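Local coordinates for protein extracellular ligand-binding receptor (Desulfitobacterium hafniense, PDB 4Q6B) that binds leucine between its two lobes and probably serves as the extracellular substrate-binding component of an ABC-type amino-acid transporter, at residues G42-R46 against L300-L305; V119-I123 against F330-D336; L158-F162 against I201-K205; S256-P260 against L340-K344; I294-A299 against L315-W321. All coordinates share one frame. Residues are numbered along the deposited sequence.

Interaction 1 (G42-R46 against L300-L305); sequences GVQGR and LEKSDL
Gly42 opens the loop 42-46 at phi/psi 77/-155, which favours glycine; a CB would also clash with Arg46 O. Val43 to Arg46 form a type I' beta turn, closed by Val43 N to Arg46 O (3.0 Å) and Arg46 N to Val43 O (2.8 Å), with Gln44 and Gly45 both at positive phi. Val43 (chi1 t) sets CG1 3.9 Å from Leu300 CB, and its CA lies 5.4 Å from that of Glu301. Gln44 does most of the polar work: its N donates to Glu301 OE2 (2.9 Å), and its side chain (chi1 m, chi2 t) sends NE2 to Ser303 O (2.8 Å). NE2 adds a weak bond to Leu300 O (3.1 Å), which also accepts from Ser303 N (3.0 Å). Water 1 links Gln44 OE1 (2.9 Å) to Leu305 N (3.0 Å). Arg46 lays its guanidinium face against Leu305, CZ to CD1 4.0 Å. The type I' turn thus lies between helix 26-39 and strand 47-54, docked on the C-terminal end of helix 284-301 in the parallel alpha/beta lobe.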
# COMPACT_ATOMS: atom_id res chain seq x y z
N GLY A 42 -4.53 27.58 -1.65
CA GLY A 42 -3.54 27.17 -0.66
C GLY A 42 -4.20 26.70 0.62
O GLY A 42 -5.38 26.29 0.63
N VAL A 43 -3.45 26.79 1.71
CA VAL A 43 -3.91 26.37 3.02
C VAL A 43 -3.86 27.60 3.95
O VAL A 43 -2.75 28.18 4.18
CB VAL A 43 -2.99 25.27 3.61
CG1 VAL A 43 -3.48 24.84 4.99
CG2 VAL A 43 -2.93 24.07 2.68
N GLN A 44 -5.02 28.02 4.45
CA GLN A 44 -5.15 29.24 5.24
C GLN A 44 -4.44 30.40 4.53
O GLN A 44 -3.73 31.20 5.15
CB GLN A 44 -4.62 29.04 6.67
CG GLN A 44 -5.30 27.88 7.42
CD GLN A 44 -4.92 27.77 8.90
OE1 GLN A 44 -4.41 28.73 9.51
NE2 GLN A 44 -5.20 26.61 9.49
N GLY A 45 -4.64 30.47 3.21
CA GLY A 45 -4.09 31.56 2.43
C GLY A 45 -2.60 31.47 2.16
O GLY A 45 -2.04 32.40 1.56
N ARG A 46 -1.95 30.38 2.58
CA ARG A 46 -0.51 30.20 2.38
C ARG A 46 -0.20 29.18 1.27
O ARG A 46 -0.88 28.15 1.16
CB ARG A 46 0.15 29.72 3.68
CG ARG A 46 0.30 30.80 4.68
CD ARG A 46 -0.21 30.41 6.05
NE ARG A 46 0.91 30.16 6.95
CZ ARG A 46 0.93 30.52 8.23
NH1 ARG A 46 -0.11 31.16 8.78
NH2 ARG A 46 1.99 30.24 8.97
N LEU A 300 -5.39 20.31 7.55
CA LEU A 300 -4.59 21.48 7.96
C LEU A 300 -5.35 22.78 7.87
O LEU A 300 -5.14 23.66 8.70
CB LEU A 300 -3.32 21.59 7.11
CG LEU A 300 -2.20 20.64 7.48
CD1 LEU A 300 -1.25 20.47 6.28
CD2 LEU A 300 -1.38 21.12 8.70
N GLU A 301 -6.22 22.93 6.87
CA GLU A 301 -7.08 24.11 6.73
C GLU A 301 -7.82 24.43 8.06
O GLU A 301 -8.04 25.57 8.42
CB GLU A 301 -8.12 23.88 5.61
CG GLU A 301 -8.98 25.11 5.27
CD GLU A 301 -8.14 26.27 4.74
OE1 GLU A 301 -8.50 27.45 5.00
OE2 GLU A 301 -7.12 26.02 4.07
N LYS A 302 -8.18 23.37 8.79
CA LYS A 302 -9.05 23.53 9.93
C LYS A 302 -8.27 23.52 11.23
O LYS A 302 -8.86 23.55 12.30
CB LYS A 302 -10.04 22.36 9.96
CG LYS A 302 -10.83 22.17 8.66
CD LYS A 302 -12.10 21.36 8.93
CE LYS A 302 -12.57 20.64 7.66
NZ LYS A 302 -13.78 19.78 7.85
N SER A 303 -6.94 23.46 11.14
CA SER A 303 -6.11 23.24 12.34
C SER A 303 -5.34 24.48 12.75
O SER A 303 -5.29 25.45 12.01
CB SER A 303 -5.12 22.09 12.12
OG SER A 303 -4.01 22.54 11.34
N ASP A 304 -4.73 24.41 13.93
CA ASP A 304 -3.77 25.40 14.41
C ASP A 304 -2.38 25.02 13.90
O ASP A 304 -1.75 24.06 14.36
CB ASP A 304 -3.80 25.44 15.94
CG ASP A 304 -2.76 26.37 16.53
OD1 ASP A 304 -2.50 26.27 17.74
OD2 ASP A 304 -2.20 27.19 15.77
N LEU A 305 -1.89 25.78 12.92
CA LEU A 305 -0.64 25.43 12.28
C LEU A 305 0.51 25.65 13.24
O LEU A 305 1.60 25.11 13.04
CB LEU A 305 -0.44 26.28 11.02
CG LEU A 305 -1.52 26.15 9.93
CD1 LEU A 305 -1.31 27.21 8.84
CD2 LEU A 305 -1.48 24.74 9.33
O HOH W 1 -3.29 28.31 12.11

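Interaction 2 (V119-I123 against F330-D336); sequences VFRNI and FDGRGDD
Phe120 and Phe330 both take chi1 m and meet edge-to-face: the Phe120 edge points at the Phe330 face, centroids 4.9 Å apart and planes at 65°. Arg121 (chi1 p, chi2 and chi3 t) brings its guanidinium edge to Asp335, NH1 to OD1 2.8 Å and NE to OD1 3.0 Å. Asp335 (chi1 m) turns OD2 to Arg333 NH2 (3.2 Å), so one carboxylate serves two arginines; Arg333 also pairs with Asp113. Strand 119-121 forms an edge of the parallel sheet in one alpha/beta lobe of the periplasmic binding protein fold, where the side chain of Ile123 comes within about 6 Å of the bound leucine; loop 330-336 lies along it, Phe120 facing Gly334 with CA atoms 4.3 Å apart. Arg121 N donates to Gly334 O (3.2 Å). Asp331 to Gly334 form a type I turn, and Asp331 OD1 (chi1 p) accepts from Arg333 N (3.0 Å) in an Asx turn. Gly334, phi 97°, must lack a CB, which would strike Val119 O. Asp336 (chi1 t) bonds His328 through OD2.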
# COMPACT_ATOMS: atom_id res chain seq x y z
N VAL A 119 0.07 8.54 13.90
CA VAL A 119 0.61 7.70 12.81
C VAL A 119 -0.55 7.08 12.03
O VAL A 119 -1.44 6.46 12.61
CB VAL A 119 1.51 6.60 13.41
CG1 VAL A 119 1.96 5.60 12.37
CG2 VAL A 119 2.73 7.21 14.12
N PHE A 120 -0.52 7.21 10.71
CA PHE A 120 -1.67 6.84 9.85
C PHE A 120 -1.19 6.16 8.59
O PHE A 120 -0.05 6.30 8.24
CB PHE A 120 -2.46 8.09 9.45
CG PHE A 120 -3.07 8.85 10.61
CD1 PHE A 120 -4.39 8.62 10.95
CD2 PHE A 120 -2.32 9.75 11.38
CE1 PHE A 120 -4.97 9.29 12.03
CE2 PHE A 120 -2.89 10.45 12.43
CZ PHE A 120 -4.23 10.22 12.75
N ARG A 121 -2.07 5.45 7.90
CA ARG A 121 -1.80 5.11 6.49
C ARG A 121 -3.07 5.31 5.75
O ARG A 121 -4.12 5.20 6.36
CB ARG A 121 -1.35 3.67 6.35
CG ARG A 121 -2.23 2.68 7.07
CD ARG A 121 -1.88 1.24 6.63
NE ARG A 121 -2.16 0.36 7.78
CZ ARG A 121 -1.28 -0.48 8.30
NH1 ARG A 121 -1.60 -1.17 9.40
NH2 ARG A 121 -0.08 -0.61 7.75
N ASN A 122 -3.00 5.64 4.46
CA ASN A 122 -4.25 5.90 3.70
C ASN A 122 -4.51 4.79 2.69
O ASN A 122 -5.17 5.00 1.68
CB ASN A 122 -4.27 7.31 3.04
CG ASN A 122 -3.25 7.43 1.93
OD1 ASN A 122 -2.26 6.69 1.92
ND2 ASN A 122 -3.49 8.33 0.98
N ILE A 123 -4.02 3.59 2.99
CA ILE A 123 -4.21 2.44 2.12
C ILE A 123 -4.60 1.27 3.02
O ILE A 123 -4.35 1.31 4.24
CB ILE A 123 -2.91 2.13 1.34
CG1 ILE A 123 -1.74 1.90 2.32
CG2 ILE A 123 -2.55 3.31 0.39
CD1 ILE A 123 -0.68 1.11 1.74
N PHE A 330 -10.24 7.12 8.91
CA PHE A 330 -9.21 6.68 9.87
C PHE A 330 -9.84 6.24 11.15
O PHE A 330 -10.77 6.89 11.65
CB PHE A 330 -8.23 7.80 10.17
CG PHE A 330 -7.47 8.23 9.01
CD1 PHE A 330 -6.63 7.33 8.37
CD2 PHE A 330 -7.52 9.54 8.57
CE1 PHE A 330 -5.89 7.72 7.29
CE2 PHE A 330 -6.75 9.94 7.49
CZ PHE A 330 -5.94 9.01 6.86
N ASP A 331 -9.38 5.11 11.70
CA ASP A 331 -9.85 4.69 13.01
C ASP A 331 -8.94 5.19 14.14
O ASP A 331 -8.01 5.99 13.91
CB ASP A 331 -10.14 3.17 13.08
CG ASP A 331 -8.88 2.30 13.08
OD1 ASP A 331 -7.75 2.81 13.18
OD2 ASP A 331 -9.02 1.05 13.01
N GLY A 332 -9.23 4.74 15.37
CA GLY A 332 -8.53 5.23 16.54
C GLY A 332 -7.06 4.83 16.56
O GLY A 332 -6.25 5.42 17.30
N ARG A 333 -6.70 3.85 15.75
CA ARG A 333 -5.33 3.37 15.72
C ARG A 333 -4.58 3.89 14.52
O ARG A 333 -3.37 3.68 14.41
CB ARG A 333 -5.31 1.85 15.76
CG ARG A 333 -6.22 1.31 16.84
CD ARG A 333 -6.01 -0.16 17.01
NE ARG A 333 -5.55 -0.74 15.75
CZ ARG A 333 -4.70 -1.75 15.66
NH1 ARG A 333 -4.22 -2.32 16.77
NH2 ARG A 333 -4.33 -2.19 14.47
N GLY A 334 -5.27 4.59 13.62
CA GLY A 334 -4.62 5.12 12.45
C GLY A 334 -4.74 4.26 11.20
O GLY A 334 -4.26 4.71 10.16
N ASP A 335 -5.39 3.10 11.27
CA ASP A 335 -5.69 2.34 10.04
C ASP A 335 -6.74 3.07 9.21
O ASP A 335 -7.60 3.77 9.75
CB ASP A 335 -6.19 0.94 10.36
CG ASP A 335 -5.04 0.00 10.77
OD1 ASP A 335 -4.02 0.01 10.06
OD2 ASP A 335 -5.13 -0.68 11.80
N ASP A 336 -6.67 2.88 7.90
CA ASP A 336 -7.71 3.39 7.02
C ASP A 336 -8.72 2.28 6.82
O ASP A 336 -8.40 1.20 6.28
CB ASP A 336 -7.10 3.85 5.67
CG ASP A 336 -8.00 4.83 4.92
OD1 ASP A 336 -9.25 4.74 5.03
OD2 ASP A 336 -7.45 5.70 4.19
O HOH W 2 -3.95 -3.01 10.82
O HOH W 3 -4.89 0.70 6.78

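Interaction 3 (L158-F162 against I201-K205); sequences LANAF and IFIAK
Aromatic stacking dominates this helix-on-strand contact. Helical Phe162 and strand residue Phe202, both with chi1 t, form an offset stack with ring centroids 4.2 Å apart and planes at 18°; Phe162 CB approaches Phe202 CE2 to 3.7 Å. A CH-pi contact adds to it, Phe202 CB lying 4.2 Å from the Phe162 ring centroid and over its face. The large flat rings stack where the CA atoms of Phe162 and Phe202 stand 8.3 Å apart; the axes of helix 158-162 and strand 201-204 come within 8.8 Å, their N-to-C directions 145° apart. Such a helix layered on a largely parallel sheet is characteristic of the alpha/beta lobes of periplasmic binding proteins, and strand 200-204 lies inside the mixed sheet, between strands 144-149 and 227-229. Among the aliphatic contacts, Leu158 (chi1 t, chi2 p) sets CG 3.9 Å from Phe202 CZ at the ring edge, and also 4.2 Å from Ala204 CB. Closer approach needs small residues: Ala159 and Ala204 meet with CA atoms 5.7 Å apart and CB atoms 4.2 Å apart. Strand alternation directs Phe202 and Ala204 toward the helix, Ile201 and Ile203 away. Leu133 and Leu137 of helix 126-139 flank the two phenylalanines.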
# COMPACT_ATOMS: atom_id res chain seq x y z
N LEU A 158 1.30 -12.00 6.71
CA LEU A 158 0.32 -12.03 5.62
C LEU A 158 -0.18 -13.46 5.37
O LEU A 158 -1.37 -13.65 5.05
CB LEU A 158 0.91 -11.43 4.34
CG LEU A 158 0.07 -11.52 3.06
CD1 LEU A 158 -1.26 -10.84 3.22
CD2 LEU A 158 0.82 -10.87 1.95
N ALA A 159 0.71 -14.44 5.53
CA ALA A 159 0.37 -15.86 5.41
C ALA A 159 -0.65 -16.29 6.46
O ALA A 159 -1.64 -16.96 6.12
CB ALA A 159 1.66 -16.79 5.49
N ASN A 160 -0.41 -15.92 7.74
CA ASN A 160 -1.33 -16.28 8.80
C ASN A 160 -2.69 -15.57 8.66
O ASN A 160 -3.72 -16.19 8.90
CB ASN A 160 -0.75 -16.00 10.18
CG ASN A 160 0.40 -16.91 10.51
OD1 ASN A 160 0.55 -17.99 9.92
ND2 ASN A 160 1.23 -16.49 11.45
N ALA A 161 -2.66 -14.28 8.31
CA ALA A 161 -3.91 -13.56 7.96
C ALA A 161 -4.70 -14.25 6.84
O ALA A 161 -5.92 -14.49 6.95
CB ALA A 161 -3.63 -12.10 7.60
N PHE A 162 -4.03 -14.56 5.74
CA PHE A 162 -4.73 -15.22 4.65
C PHE A 162 -5.27 -16.60 5.06
O PHE A 162 -6.43 -16.95 4.75
CB PHE A 162 -3.88 -15.33 3.38
CG PHE A 162 -4.64 -15.95 2.24
CD1 PHE A 162 -5.57 -15.21 1.51
CD2 PHE A 162 -4.50 -17.31 1.94
CE1 PHE A 162 -6.30 -15.80 0.49
CE2 PHE A 162 -5.23 -17.93 0.93
CZ PHE A 162 -6.14 -17.17 0.19
N ILE A 201 -2.62 -21.05 -5.62
CA ILE A 201 -1.49 -20.69 -4.76
C ILE A 201 -1.56 -19.22 -4.37
O ILE A 201 -1.68 -18.34 -5.25
CB ILE A 201 -0.14 -20.95 -5.46
CG1 ILE A 201 -0.02 -22.42 -5.79
CG2 ILE A 201 1.03 -20.57 -4.54
CD1 ILE A 201 1.12 -22.77 -6.80
N PHE A 202 -1.46 -18.96 -3.06
CA PHE A 202 -1.31 -17.61 -2.57
C PHE A 202 0.17 -17.36 -2.26
O PHE A 202 0.80 -18.08 -1.48
CB PHE A 202 -2.12 -17.41 -1.31
CG PHE A 202 -2.02 -16.03 -0.77
CD1 PHE A 202 -2.46 -14.95 -1.49
CD2 PHE A 202 -1.39 -15.81 0.45
CE1 PHE A 202 -2.33 -13.65 -1.00
CE2 PHE A 202 -1.26 -14.51 0.97
CZ PHE A 202 -1.73 -13.43 0.23
N ILE A 203 0.72 -16.33 -2.88
CA ILE A 203 2.11 -15.98 -2.71
C ILE A 203 2.20 -14.82 -1.72
O ILE A 203 1.85 -13.70 -2.02
CB ILE A 203 2.70 -15.55 -4.05
CG1 ILE A 203 2.51 -16.66 -5.09
CG2 ILE A 203 4.17 -15.18 -3.91
CD1 ILE A 203 2.69 -16.21 -6.53
N ALA A 204 2.74 -15.11 -0.54
CA ALA A 204 2.87 -14.16 0.54
C ALA A 204 4.33 -13.75 0.61
O ALA A 204 4.94 -13.69 1.66
CB ALA A 204 2.42 -14.76 1.85
N LYS A 205 4.90 -13.60 -0.57
CA LYS A 205 6.24 -13.11 -0.75
C LYS A 205 6.09 -11.86 -1.60
O LYS A 205 5.26 -11.81 -2.49
CB LYS A 205 7.06 -14.13 -1.53
CG LYS A 205 7.71 -15.21 -0.71
CD LYS A 205 9.04 -15.65 -1.33
CE LYS A 205 10.12 -15.78 -0.28
NZ LYS A 205 10.40 -17.19 0.13

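Interaction 4 (S256-P260 against L340-K344)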
# COMPACT_ATOMS: atom_id res chain seq x y z
N SER A 256 -4.74 -5.11 -4.15
CA SER A 256 -4.09 -3.82 -4.19
C SER A 256 -5.11 -2.75 -3.91
O SER A 256 -6.07 -3.01 -3.22
CB SER A 256 -3.41 -3.58 -5.53
OG SER A 256 -2.56 -2.47 -5.45
N PHE A 257 -4.83 -1.55 -4.38
CA PHE A 257 -5.72 -0.41 -4.22
C PHE A 257 -5.60 0.53 -5.43
O PHE A 257 -4.66 0.45 -6.20
CB PHE A 257 -5.42 0.32 -2.92
CG PHE A 257 -4.00 0.74 -2.79
CD1 PHE A 257 -3.10 -0.04 -2.11
CD2 PHE A 257 -3.56 1.90 -3.39
CE1 PHE A 257 -1.77 0.34 -2.02
CE2 PHE A 257 -2.25 2.27 -3.30
CZ PHE A 257 -1.35 1.50 -2.62
N PHE A 258 -6.59 1.39 -5.59
CA PHE A 258 -6.73 2.33 -6.69
C PHE A 258 -7.28 1.66 -7.95
O PHE A 258 -6.65 0.81 -8.54
CB PHE A 258 -5.47 3.14 -7.03
CG PHE A 258 -5.69 4.13 -8.14
CD1 PHE A 258 -6.68 5.09 -8.03
CD2 PHE A 258 -4.94 4.09 -9.29
CE1 PHE A 258 -6.91 5.99 -9.04
CE2 PHE A 258 -5.15 4.99 -10.30
CZ PHE A 258 -6.14 5.94 -10.17
N ASN A 259 -8.47 2.08 -8.34
CA ASN A 259 -9.07 1.61 -9.60
C ASN A 259 -9.25 2.81 -10.51
O ASN A 259 -10.12 3.66 -10.25
CB ASN A 259 -10.42 0.98 -9.30
CG ASN A 259 -11.10 0.47 -10.55
OD1 ASN A 259 -10.63 0.71 -11.68
ND2 ASN A 259 -12.21 -0.24 -10.37
N PRO A 260 -8.45 2.92 -11.57
CA PRO A 260 -8.56 4.09 -12.45
C PRO A 260 -9.79 4.07 -13.32
O PRO A 260 -10.05 5.05 -14.02
CB PRO A 260 -7.30 4.01 -13.31
CG PRO A 260 -6.92 2.55 -13.30
CD PRO A 260 -7.39 1.98 -12.00
N LEU A 340 -11.20 0.34 0.38
CA LEU A 340 -10.20 0.79 -0.59
C LEU A 340 -9.53 -0.37 -1.34
O LEU A 340 -8.75 -0.11 -2.25
CB LEU A 340 -9.08 1.54 0.13
CG LEU A 340 -9.65 2.79 0.78
CD1 LEU A 340 -8.68 3.27 1.84
CD2 LEU A 340 -9.88 3.88 -0.30
N VAL A 341 -9.81 -1.62 -0.99
CA VAL A 341 -9.13 -2.72 -1.69
C VAL A 341 -9.67 -2.85 -3.12
O VAL A 341 -10.91 -2.85 -3.36
CB VAL A 341 -9.32 -4.04 -0.96
CG1 VAL A 341 -8.83 -5.26 -1.85
CG2 VAL A 341 -8.56 -4.01 0.38
N VAL A 342 -8.74 -3.01 -4.09
CA VAL A 342 -9.12 -3.23 -5.49
C VAL A 342 -8.41 -4.49 -5.97
O VAL A 342 -7.18 -4.60 -5.80
CB VAL A 342 -8.65 -2.02 -6.33
CG1 VAL A 342 -8.89 -2.23 -7.86
CG2 VAL A 342 -9.36 -0.74 -5.88
N LEU A 343 -9.16 -5.45 -6.47
CA LEU A 343 -8.57 -6.68 -7.00
C LEU A 343 -8.28 -6.48 -8.49
O LEU A 343 -9.12 -5.96 -9.25
CB LEU A 343 -9.49 -7.87 -6.78
CG LEU A 343 -9.90 -8.12 -5.32
CD1 LEU A 343 -10.58 -9.49 -5.18
CD2 LEU A 343 -8.70 -8.09 -4.42
N LYS A 344 -7.09 -6.89 -8.90
CA LYS A 344 -6.59 -6.59 -10.25
C LYS A 344 -6.09 -7.87 -10.85
O LYS A 344 -5.31 -8.55 -10.20
CB LYS A 344 -5.42 -5.61 -10.12
CG LYS A 344 -5.80 -4.31 -9.40
CD LYS A 344 -4.73 -3.23 -9.53
CE LYS A 344 -5.18 -2.01 -8.72
NZ LYS A 344 -4.21 -0.91 -8.78
O HOH W 4 -8.43 2.21 -3.68
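The two segments pair as antiparallel neighbours in the seven-stranded mixed sheet, where strand 341-347 is set beside the last of the parallel strands, 253-257, in the alpha/beta fold of the leucine-binding protein family. Ser256 and Val342 make a hydrogen-bonded pair with CA atoms 5.2 Å apart: Ser256 N donates to Val342 O (3.0 Å), and Val342 N donates to Ser256 O (2.8 Å). Beyond it the chains separate; the touching parts run 93° apart end to end, and Phe258 takes a positive phi of 80° as its segment turns off.

The side chains of Ser256 and Val342 lie on the same face of the sheet. The branched side chain of Val342 packs against the departing backbone, CG2 3.5 Å from Phe258 N and CG1 3.8 Å from Asn259 CB. Phe257 CB lies 3.4 Å from Leu340 O, while its ring is directed away, onto Ser284 and Ala288 of helix 284-301, and its side chain comes within about 7 Å of the bound leucine. Lys344, extended beyond chi1 m, is long enough to reach the departing backbone: NZ donates to Phe257 O and Phe258 O, both at 3.0 Å, and its charge is matched by Asp234, which also accepts from Ser256 OG. Where the backbones have parted, water 4 spans them, accepting from Phe258 N at 2.8 Å and donating to Leu340 O at 2.7 Å.

Interaction 5 (I294-A299 against L315-W321); sequences ILLAEA and LRDLGPW
Leu315, on the last turns of helix 311-317, lies nearest helix 294-299, its CA 5.7 Å from that of Ala299. With chi1 m and chi2 t it reaches CD2 to Ala299 CB (3.7 Å) and CD1 to Leu296 CD2 (4.0 Å); the small alanine allows the backbones to come this close. One turn on, Leu318 (again m, t) points toward the helix and places CD1 4.2 Å from Ala299 CB, so that both leucines pack on the same methyl group. Gly319 then leaves helical geometry with phi/psi 69/-152. Its positive phi favours glycine, and a CB would collide with Pro320 CD. Pro320, in an extended conformation (phi/psi -63/132), carries the chain on to Trp321, which starts a short strand and turns back toward the helix. Trp321, chi1 t and chi2 86°, is the broad plate of the contact. Leu295 CG sits over the face of its six-membered ring, 3.5 Å from the centroid, in a CH-pi contact, while Ile294 CG2 meets the ring edge 3.4 Å from CZ2. The indole NE1 lies 2.9 Å from Glu298 OE2, an acidic group at the more open side of the interface. Helix 284-301 is thus held between neighbours: Trp321 and helix 311-317 pack on it here, Ile294 and Ala297 touch helix 26-39, and Leu296 reaches strand 75-79 of the parallel sheet.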
# COMPACT_ATOMS: atom_id res chain seq x y z
N ILE A 294 -4.06 15.70 -0.47
CA ILE A 294 -5.35 16.38 -0.43
C ILE A 294 -5.95 16.25 0.98
O ILE A 294 -6.53 17.22 1.52
CB ILE A 294 -6.33 15.86 -1.49
CG1 ILE A 294 -5.82 16.09 -2.92
CG2 ILE A 294 -7.69 16.58 -1.34
CD1 ILE A 294 -5.51 17.50 -3.27
N LEU A 295 -5.83 15.04 1.55
CA LEU A 295 -6.35 14.74 2.89
C LEU A 295 -5.67 15.65 3.92
O LEU A 295 -6.33 16.33 4.71
CB LEU A 295 -6.05 13.27 3.27
CG LEU A 295 -6.95 12.08 2.92
CD1 LEU A 295 -6.18 10.77 2.62
CD2 LEU A 295 -7.94 11.86 4.05
N LEU A 296 -4.34 15.70 3.87
CA LEU A 296 -3.61 16.52 4.87
C LEU A 296 -3.93 18.00 4.71
O LEU A 296 -4.06 18.76 5.70
CB LEU A 296 -2.10 16.32 4.77
CG LEU A 296 -1.62 14.96 5.20
CD1 LEU A 296 -0.14 14.78 4.79
CD2 LEU A 296 -1.76 14.80 6.71
N ALA A 297 -4.10 18.45 3.48
CA ALA A 297 -4.40 19.87 3.30
C ALA A 297 -5.77 20.21 3.85
O ALA A 297 -5.95 21.27 4.48
CB ALA A 297 -4.26 20.28 1.79
N GLU A 298 -6.73 19.30 3.66
CA GLU A 298 -8.07 19.54 4.19
C GLU A 298 -7.99 19.59 5.71
O GLU A 298 -8.55 20.51 6.31
CB GLU A 298 -9.04 18.44 3.71
CG GLU A 298 -10.48 18.72 3.98
CD GLU A 298 -11.38 18.09 2.93
OE1 GLU A 298 -11.04 18.17 1.72
OE2 GLU A 298 -12.42 17.51 3.31
N ALA A 299 -7.28 18.66 6.34
CA ALA A 299 -7.19 18.70 7.83
C ALA A 299 -6.45 19.94 8.29
O ALA A 299 -6.82 20.58 9.31
CB ALA A 299 -6.52 17.46 8.36
N LEU A 315 -7.38 14.80 11.59
CA LEU A 315 -7.55 13.74 10.57
C LEU A 315 -8.65 12.75 10.91
O LEU A 315 -9.46 12.33 10.04
CB LEU A 315 -6.24 12.98 10.32
CG LEU A 315 -5.19 13.71 9.48
CD1 LEU A 315 -3.90 12.92 9.58
CD2 LEU A 315 -5.62 13.86 8.03
N ARG A 316 -8.71 12.36 12.19
CA ARG A 316 -9.78 11.49 12.65
C ARG A 316 -11.15 12.16 12.57
O ARG A 316 -12.15 11.53 12.20
CB ARG A 316 -9.47 11.01 14.07
CG ARG A 316 -8.29 10.00 14.08
CD ARG A 316 -8.04 9.43 15.46
NE ARG A 316 -7.01 8.41 15.31
CZ ARG A 316 -5.72 8.60 15.55
NH1 ARG A 316 -5.26 9.76 16.04
NH2 ARG A 316 -4.88 7.60 15.31
N ASP A 317 -11.18 13.46 12.81
CA ASP A 317 -12.42 14.23 12.81
C ASP A 317 -13.01 14.35 11.40
O ASP A 317 -14.21 14.66 11.27
CB ASP A 317 -12.18 15.63 13.38
CG ASP A 317 -12.13 15.65 14.91
OD1 ASP A 317 -11.68 16.67 15.48
OD2 ASP A 317 -12.54 14.64 15.54
N LEU A 318 -12.22 14.11 10.37
CA LEU A 318 -12.79 14.13 9.00
C LEU A 318 -13.86 13.07 8.82
O LEU A 318 -14.82 13.27 8.06
CB LEU A 318 -11.71 13.98 7.94
CG LEU A 318 -10.81 15.21 7.92
CD1 LEU A 318 -9.66 15.01 6.96
CD2 LEU A 318 -11.58 16.47 7.60
N GLY A 319 -13.74 11.94 9.52
CA GLY A 319 -14.74 10.89 9.39
C GLY A 319 -14.54 10.35 7.99
O GLY A 319 -13.44 10.46 7.45
N PRO A 320 -15.61 9.82 7.37
CA PRO A 320 -15.47 9.37 5.98
C PRO A 320 -15.15 10.52 5.04
O PRO A 320 -15.75 11.59 5.11
CB PRO A 320 -16.83 8.78 5.65
CG PRO A 320 -17.72 9.19 6.70
CD PRO A 320 -16.95 9.60 7.90
N TRP A 321 -14.15 10.31 4.20
CA TRP A 321 -13.68 11.36 3.30
C TRP A 321 -13.40 10.78 1.90
O TRP A 321 -12.64 9.81 1.76
CB TRP A 321 -12.37 11.88 3.86
CG TRP A 321 -11.76 12.99 3.09
CD1 TRP A 321 -12.03 14.32 3.22
CD2 TRP A 321 -10.74 12.88 2.09
NE1 TRP A 321 -11.26 15.04 2.36
CE2 TRP A 321 -10.46 14.19 1.64
CE3 TRP A 321 -10.07 11.80 1.50
CZ2 TRP A 321 -9.51 14.45 0.65
CZ3 TRP A 321 -9.13 12.07 0.51
CH2 TRP A 321 -8.85 13.38 0.11

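Overall arrangement
Interactions 1, 2 and 5 cluster in the lobe built on the parallel sheet, whereas interaction 3 belongs to the other lobe and shares the mixed sheet with interaction 4. Helix 284-301 serves both interactions 1 and 5, which touch through Val43 and Ala297. Interaction 1, about 27 Å from the chain centre, is partly exposed and mainly polar; interactions 3 and 5 are buried and chiefly apolar. Interactions 2 and 4 are also buried but combine backbone hydrogen bonds with charged side chains, and they meet where Ile123 packs on Phe257, both close to the bound leucine. Arg316 links interactions 2 and 5, probably hydrogen-bonding to Asp331 O.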